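PDB 3H6X: dUTPase from Streptococcus mutans, which probably catalyses the hydrolysis of dUTP to dUMP and diphosphate, as expected of a trimeric, magnesium-binding dUTPase. Local coordinates for residues B[5-10]-B[50-55]; B[76-81]-B[101-106]. One frame throughout, in Å; residues are numbered along the deposited sequence.

Contact 1: B[5-10]-B[50-55]; sequences RGFELI and TGVKAY
Y55 sets CG between its own backbone N and carbonyl carbon (chi1 60°), and its ring comes to rest over G6 of the partner strand. K53 makes the same choice (chi1 50°), and beyond CG its chain runs out extended to pass E8. Over the tyrosine face, G6 CA makes a CH-pi contact 4.0 Å from the centroid of the Y55 ring. Glycine suits this place twice over: a beta carbon would run into Y55 OH, and at these backbone angles it would also press on the carbonyl oxygen of R5. The Y55 hydroxyl is held by D131 of the second subunit. E8 rises on the same side, its CG 4.0 Å from Y55 CE2, with the two side chains crossing at about a right angle.

E8 OE1 and K53 NZ, at 4.2 Å, are too far apart for a salt bridge, and a water joins them, donating to OE1 and accepting from NZ. Each charge has a nearer partner: K3 for E8, and E96 with N91 for K53.

Within the jelly-roll barrel, strands 6-9 and 52-55 pair antiparallel; V52 also bonds through its backbone to I99, and R5 to the second subunit. Reciprocal backbone bonds link G6 with Y55 and E8 with K53, and I10 N bonds to G51 O at 3.0 Å. The positive phi of G51 (78°) favours glycine there.

On the F7 side the contacts are apolar. F7 CD1 lies 3.9 Å from A54 CB, the small alanine letting the ring approach, and 4.0 Å from V52 CG2. L32, L62 and F124 touch the phenylalanine, as does I130 of the second subunit.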
loop_
_atom_site.group_PDB
_atom_site.type_symbol
_atom_site.label_atom_id
_atom_site.label_comp_id
_atom_site.label_asym_id
_atom_site.label_seq_id
_atom_site.Cartn_x
_atom_site.Cartn_y
_atom_site.Cartn_z
ATOM N N ARG B 5 3.757 19.262 -11.236
ATOM C CA ARG B 5 3.227 18.628 -10.022
ATOM C C ARG B 5 4.026 19.105 -8.813
ATOM O O ARG B 5 5.166 19.542 -8.960
ATOM C CB ARG B 5 3.275 17.103 -10.132
ATOM C CG ARG B 5 4.718 16.549 -10.096
ATOM C CD ARG B 5 4.751 15.078 -10.562
ATOM N NE ARG B 5 4.389 14.942 -11.978
ATOM C CZ ARG B 5 5.255 15.077 -12.980
ATOM N NH1 ARG B 5 6.535 15.342 -12.731
ATOM N NH2 ARG B 5 4.843 14.932 -14.226
ATOM N N GLY B 6 3.421 19.065 -7.626
ATOM C CA GLY B 6 4.149 19.482 -6.440
ATOM C C GLY B 6 3.228 19.769 -5.261
ATOM O O GLY B 6 2.033 19.423 -5.291
ATOM N N PHE B 7 3.801 20.386 -4.224
ATOM C CA PHE B 7 3.073 20.723 -2.997
ATOM C C PHE B 7 3.032 22.217 -2.779
ATOM O O PHE B 7 3.962 22.951 -3.140
ATOM C CB PHE B 7 3.766 20.107 -1.770
ATOM C CG PHE B 7 3.845 18.615 -1.812
ATOM C CD1 PHE B 7 2.767 17.852 -1.400
ATOM C CD2 PHE B 7 4.984 17.971 -2.282
ATOM C CE1 PHE B 7 2.831 16.447 -1.443
ATOM C CE2 PHE B 7 5.048 16.586 -2.328
ATOM C CZ PHE B 7 3.971 15.824 -1.899
ATOM N N GLU B 8 1.955 22.651 -2.135
ATOM C CA GLU B 8 1.826 24.036 -1.695
ATOM C C GLU B 8 1.268 24.026 -0.286
ATOM O O GLU B 8 0.521 23.125 0.087
ATOM C CB GLU B 8 0.874 24.800 -2.611
ATOM C CG GLU B 8 1.451 25.048 -4.021
ATOM C CD GLU B 8 0.421 25.593 -4.981
ATOM O OE1 GLU B 8 -0.785 25.554 -4.659
ATOM O OE2 GLU B 8 0.836 26.059 -6.071
ATOM N N LEU B 9 1.645 25.017 0.514
ATOM C CA LEU B 9 0.983 25.195 1.805
ATOM C C LEU B 9 -0.483 25.563 1.606
ATOM O O LEU B 9 -0.823 26.361 0.712
ATOM C CB LEU B 9 1.648 26.335 2.581
ATOM C CG LEU B 9 3.080 26.098 3.039
ATOM C CD1 LEU B 9 3.637 27.332 3.735
ATOM C CD2 LEU B 9 3.141 24.883 3.970
ATOM N N ILE B 10 -1.358 25.012 2.439
ATOM C CA ILE B 10 -2.744 25.482 2.424
ATOM C C ILE B 10 -2.772 26.849 3.097
ATOM O O ILE B 10 -1.824 27.227 3.770
ATOM C CB ILE B 10 -3.706 24.506 3.143
ATOM C CG1 ILE B 10 -3.320 24.352 4.620
ATOM C CG2 ILE B 10 -3.706 23.157 2.445
ATOM C CD1 ILE B 10 -4.333 23.574 5.446
ATOM N N THR B 50 -1.170 17.845 7.706
ATOM C CA THR B 50 0.106 17.835 7.073
ATOM C C THR B 50 0.427 19.276 6.596
ATOM O O THR B 50 1.572 19.627 6.302
ATOM C CB THR B 50 -0.149 16.825 5.967
ATOM O OG1 THR B 50 0.548 15.588 6.168
ATOM C CG2 THR B 50 -0.192 17.389 4.639
ATOM N N GLY B 51 -0.598 20.127 6.562
ATOM C CA GLY B 51 -0.412 21.527 6.186
ATOM C C GLY B 51 -0.257 21.807 4.699
ATOM O O GLY B 51 -0.172 22.974 4.288
ATOM N N VAL B 52 -0.272 20.754 3.880
ATOM C CA VAL B 52 -0.053 20.932 2.442
ATOM C C VAL B 52 -1.140 20.331 1.552
ATOM O O VAL B 52 -1.909 19.472 1.978
ATOM C CB VAL B 52 1.323 20.366 2.002
ATOM C CG1 VAL B 52 2.469 21.107 2.711
ATOM C CG2 VAL B 52 1.404 18.857 2.228
ATOM N N LYS B 53 -1.214 20.842 0.325
ATOM C CA LYS B 53 -2.056 20.276 -0.725
ATOM C C LYS B 53 -1.140 19.939 -1.892
ATOM O O LYS B 53 0.001 20.394 -1.935
ATOM C CB LYS B 53 -3.119 21.288 -1.161
ATOM C CG LYS B 53 -2.539 22.669 -1.496
ATOM C CD LYS B 53 -3.656 23.710 -1.740
ATOM C CE LYS B 53 -3.054 25.083 -2.051
ATOM N NZ LYS B 53 -4.125 26.165 -2.103
ATOM N N ALA B 54 -1.616 19.115 -2.824
ATOM C CA ALA B 54 -0.748 18.674 -3.922
ATOM C C ALA B 54 -1.455 18.811 -5.255
ATOM O O ALA B 54 -2.582 18.409 -5.382
ATOM C CB ALA B 54 -0.313 17.219 -3.720
ATOM N N TYR B 55 -0.762 19.370 -6.239
ATOM C CA TYR B 55 -1.287 19.474 -7.600
ATOM C C TYR B 55 -0.492 18.510 -8.471
ATOM O O TYR B 55 0.635 18.144 -8.119
ATOM C CB TYR B 55 -1.173 20.924 -8.122
ATOM C CG TYR B 55 0.236 21.450 -8.168
ATOM C CD1 TYR B 55 1.008 21.334 -9.326
ATOM C CD2 TYR B 55 0.799 22.070 -7.051
ATOM C CE1 TYR B 55 2.304 21.825 -9.377
ATOM C CE2 TYR B 55 2.108 22.555 -7.077
ATOM C CZ TYR B 55 2.848 22.430 -8.243
ATOM O OH TYR B 55 4.154 22.904 -8.266
HETATM O O HOH W 1 -1.981 28.010 -3.102
#

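Contact 2: B[76-81]-B[101-106]; sequences LVLINS and AQMKNM
V77 and K104 form the central hydrogen-bonded pair where strand 76-78 runs antiparallel along strand 101-105, at one border of a sheet of the jelly-roll barrel. Their backbones exchange two bonds, the one from K104 N to V77 O being 2.9 Å long. I79 N extends the pattern to Q102 O, also at 2.9 Å. There strand 76-78 gives way to a type I turn, closed by S81 N bonding to L78 O.

Apolar contacts fill the side of the sheet bearing L76, L78 and M103. M103, a selenomethionine, bends at both chi2 (-63°) and chi3 (-60°), and its CE ends 3.6 Å from V77 C, against the neighbouring backbone. Its SE meets L78 CD1 at 3.8 Å. A branched leucine suits position 76: L76 CD2 reaches N105 CA (3.7 Å), and V111 and L113 pack on the same side chain.

On the other side, V77 stands beside K104, both pointing the same way. Each has a further neighbour: V77 CG1 touches SE of the selenomethionine M106 at 3.6 Å, and I79 CD1 rests on the aliphatic part of K104, 3.6 Å from CD, which leaves the extended lysine to carry its amine farther out. These residues meet the rest of the trimer: V77 packs on I79 of the second subunit, and K104 on M106 of the third.

Polar bonds lie at the two ends. N105 ND2 bonds to the carbonyls of I40 and Q109, and its OD1 to T107. At the turn, one water accepts from both N80 ND2 and the backbone N of Q102, the latter at 2.8 Å.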
loop_
_atom_site.group_PDB
_atom_site.type_symbol
_atom_site.label_atom_id
_atom_site.label_comp_id
_atom_site.label_asym_id
_atom_site.label_seq_id
_atom_site.Cartn_x
_atom_site.Cartn_y
_atom_site.Cartn_z
ATOM N N LEU B 76 2.779 3.638 15.689
ATOM C CA LEU B 76 1.715 4.215 14.852
ATOM C C LEU B 76 1.707 3.559 13.482
ATOM O O LEU B 76 2.770 3.217 12.952
ATOM C CB LEU B 76 1.951 5.708 14.630
ATOM C CG LEU B 76 2.058 6.619 15.859
ATOM C CD1 LEU B 76 2.287 8.045 15.397
ATOM C CD2 LEU B 76 0.785 6.508 16.721
ATOM N N VAL B 77 0.516 3.401 12.909
ATOM C CA VAL B 77 0.377 2.925 11.531
ATOM C C VAL B 77 -0.601 3.789 10.747
ATOM O O VAL B 77 -1.536 4.347 11.307
ATOM C CB VAL B 77 -0.093 1.451 11.451
ATOM C CG1 VAL B 77 0.961 0.510 12.056
ATOM C CG2 VAL B 77 -1.451 1.269 12.120
ATOM N N LEU B 78 -0.373 3.881 9.438
ATOM C CA LEU B 78 -1.329 4.510 8.525
ATOM C C LEU B 78 -2.476 3.503 8.340
ATOM O O LEU B 78 -2.297 2.473 7.679
ATOM C CB LEU B 78 -0.625 4.804 7.198
ATOM C CG LEU B 78 -1.451 5.572 6.159
ATOM C CD1 LEU B 78 -1.805 6.956 6.661
ATOM C CD2 LEU B 78 -0.682 5.697 4.870
ATOM N N ILE B 79 -3.628 3.789 8.950
ATOM C CA ILE B 79 -4.631 2.757 9.174
ATOM C C ILE B 79 -5.342 2.312 7.899
ATOM O O ILE B 79 -5.817 1.173 7.832
ATOM C CB ILE B 79 -5.627 3.151 10.292
ATOM C CG1 ILE B 79 -6.393 1.918 10.821
ATOM C CG2 ILE B 79 -6.560 4.264 9.797
ATOM C CD1 ILE B 79 -5.514 0.785 11.368
ATOM N N ASN B 80 -5.419 3.196 6.896
ATOM C CA ASN B 80 -5.946 2.821 5.581
ATOM C C ASN B 80 -4.853 2.346 4.597
ATOM O O ASN B 80 -5.122 2.174 3.399
ATOM C CB ASN B 80 -6.816 3.943 4.971
ATOM C CG ASN B 80 -6.055 5.262 4.750
ATOM O OD1 ASN B 80 -6.288 5.964 3.757
ATOM N ND2 ASN B 80 -5.183 5.611 5.664
ATOM N N SER B 81 -3.643 2.130 5.136
ATOM C CA SER B 81 -2.503 1.508 4.456
ATOM C C SER B 81 -1.788 2.380 3.434
ATOM O O SER B 81 -0.560 2.496 3.467
ATOM C CB SER B 81 -2.882 0.168 3.825
ATOM O OG SER B 81 -3.324 -0.744 4.816
ATOM N N ALA B 101 -3.058 12.523 7.228
ATOM C CA ALA B 101 -2.643 11.125 7.388
ATOM C C ALA B 101 -3.478 10.471 8.494
ATOM O O ALA B 101 -3.483 10.933 9.632
ATOM C CB ALA B 101 -1.161 11.069 7.739
ATOM N N GLN B 102 -4.211 9.421 8.155
ATOM C CA GLN B 102 -5.071 8.740 9.125
ATOM C C GLN B 102 -4.259 7.718 9.926
ATOM O O GLN B 102 -4.004 6.609 9.449
ATOM C CB GLN B 102 -6.215 8.053 8.373
ATOM C CG GLN B 102 -7.408 7.662 9.241
ATOM C CD GLN B 102 -8.489 6.946 8.447
ATOM O OE1 GLN B 102 -8.698 7.213 7.259
ATOM N NE2 GLN B 102 -9.174 6.013 9.102
HETATM N N MSE B 103 -3.840 8.109 11.129
HETATM C CA MSE B 103 -2.882 7.309 11.905
HETATM C C MSE B 103 -3.585 6.654 13.092
HETATM O O MSE B 103 -4.405 7.294 13.765
HETATM C CB MSE B 103 -1.753 8.186 12.423
HETATM C CG MSE B 103 -1.076 9.038 11.372
HETATM SE SE MSE B 103 -0.205 7.928 10.025
HETATM C CE MSE B 103 1.028 6.955 11.184
ATOM N N LYS B 104 -3.265 5.385 13.333
ATOM C CA LYS B 104 -3.779 4.668 14.497
ATOM C C LYS B 104 -2.655 4.399 15.485
ATOM O O LYS B 104 -1.563 3.987 15.108
ATOM C CB LYS B 104 -4.430 3.337 14.097
ATOM C CG LYS B 104 -4.963 2.580 15.324
ATOM C CD LYS B 104 -5.820 1.387 14.941
ATOM C CE LYS B 104 -6.173 0.574 16.180
ATOM N NZ LYS B 104 -7.118 -0.538 15.838
ATOM N N ASN B 105 -2.934 4.631 16.767
ATOM C CA ASN B 105 -1.987 4.319 17.827
ATOM C C ASN B 105 -2.252 2.894 18.316
ATOM O O ASN B 105 -3.278 2.631 18.950
ATOM C CB ASN B 105 -2.180 5.328 18.957
ATOM C CG ASN B 105 -1.284 5.068 20.160
ATOM O OD1 ASN B 105 -0.510 4.109 20.197
ATOM N ND2 ASN B 105 -1.374 5.949 21.153
HETATM N N MSE B 106 -1.326 1.985 18.003
HETATM C CA MSE B 106 -1.445 0.583 18.372
HETATM C C MSE B 106 -1.084 0.292 19.824
HETATM O O MSE B 106 -1.323 -0.822 20.296
HETATM C CB MSE B 106 -0.535 -0.274 17.502
HETATM C CG MSE B 106 -0.820 -0.185 16.042
HETATM SE SE MSE B 106 0.406 -1.401 15.070
HETATM C CE MSE B 106 2.115 -0.593 15.521
HETATM O O HOH W 2 -4.727 8.440 5.534
#

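The two contacts follow one another along the chain: contact 1 closes at residue 55 before contact 2 opens at 76. They lie on opposite sides of the subunit's centre, with their own centres 21 Å apart and nearest atoms about 5 Å apart, without touching. Their strands are not paired with each other, but V52 of contact 1 bonds through its backbone to I99, just ahead of strand 100-105, and strand 45-49, which pairs with 100-105, leads shortly into 52-55. Both reach the second subunit, contact 1 through R5, F7 and Y55, contact 2 through V77 and M106, and contact 2 touches the third as well. Two sides of one barrel thus take part in building the trimer.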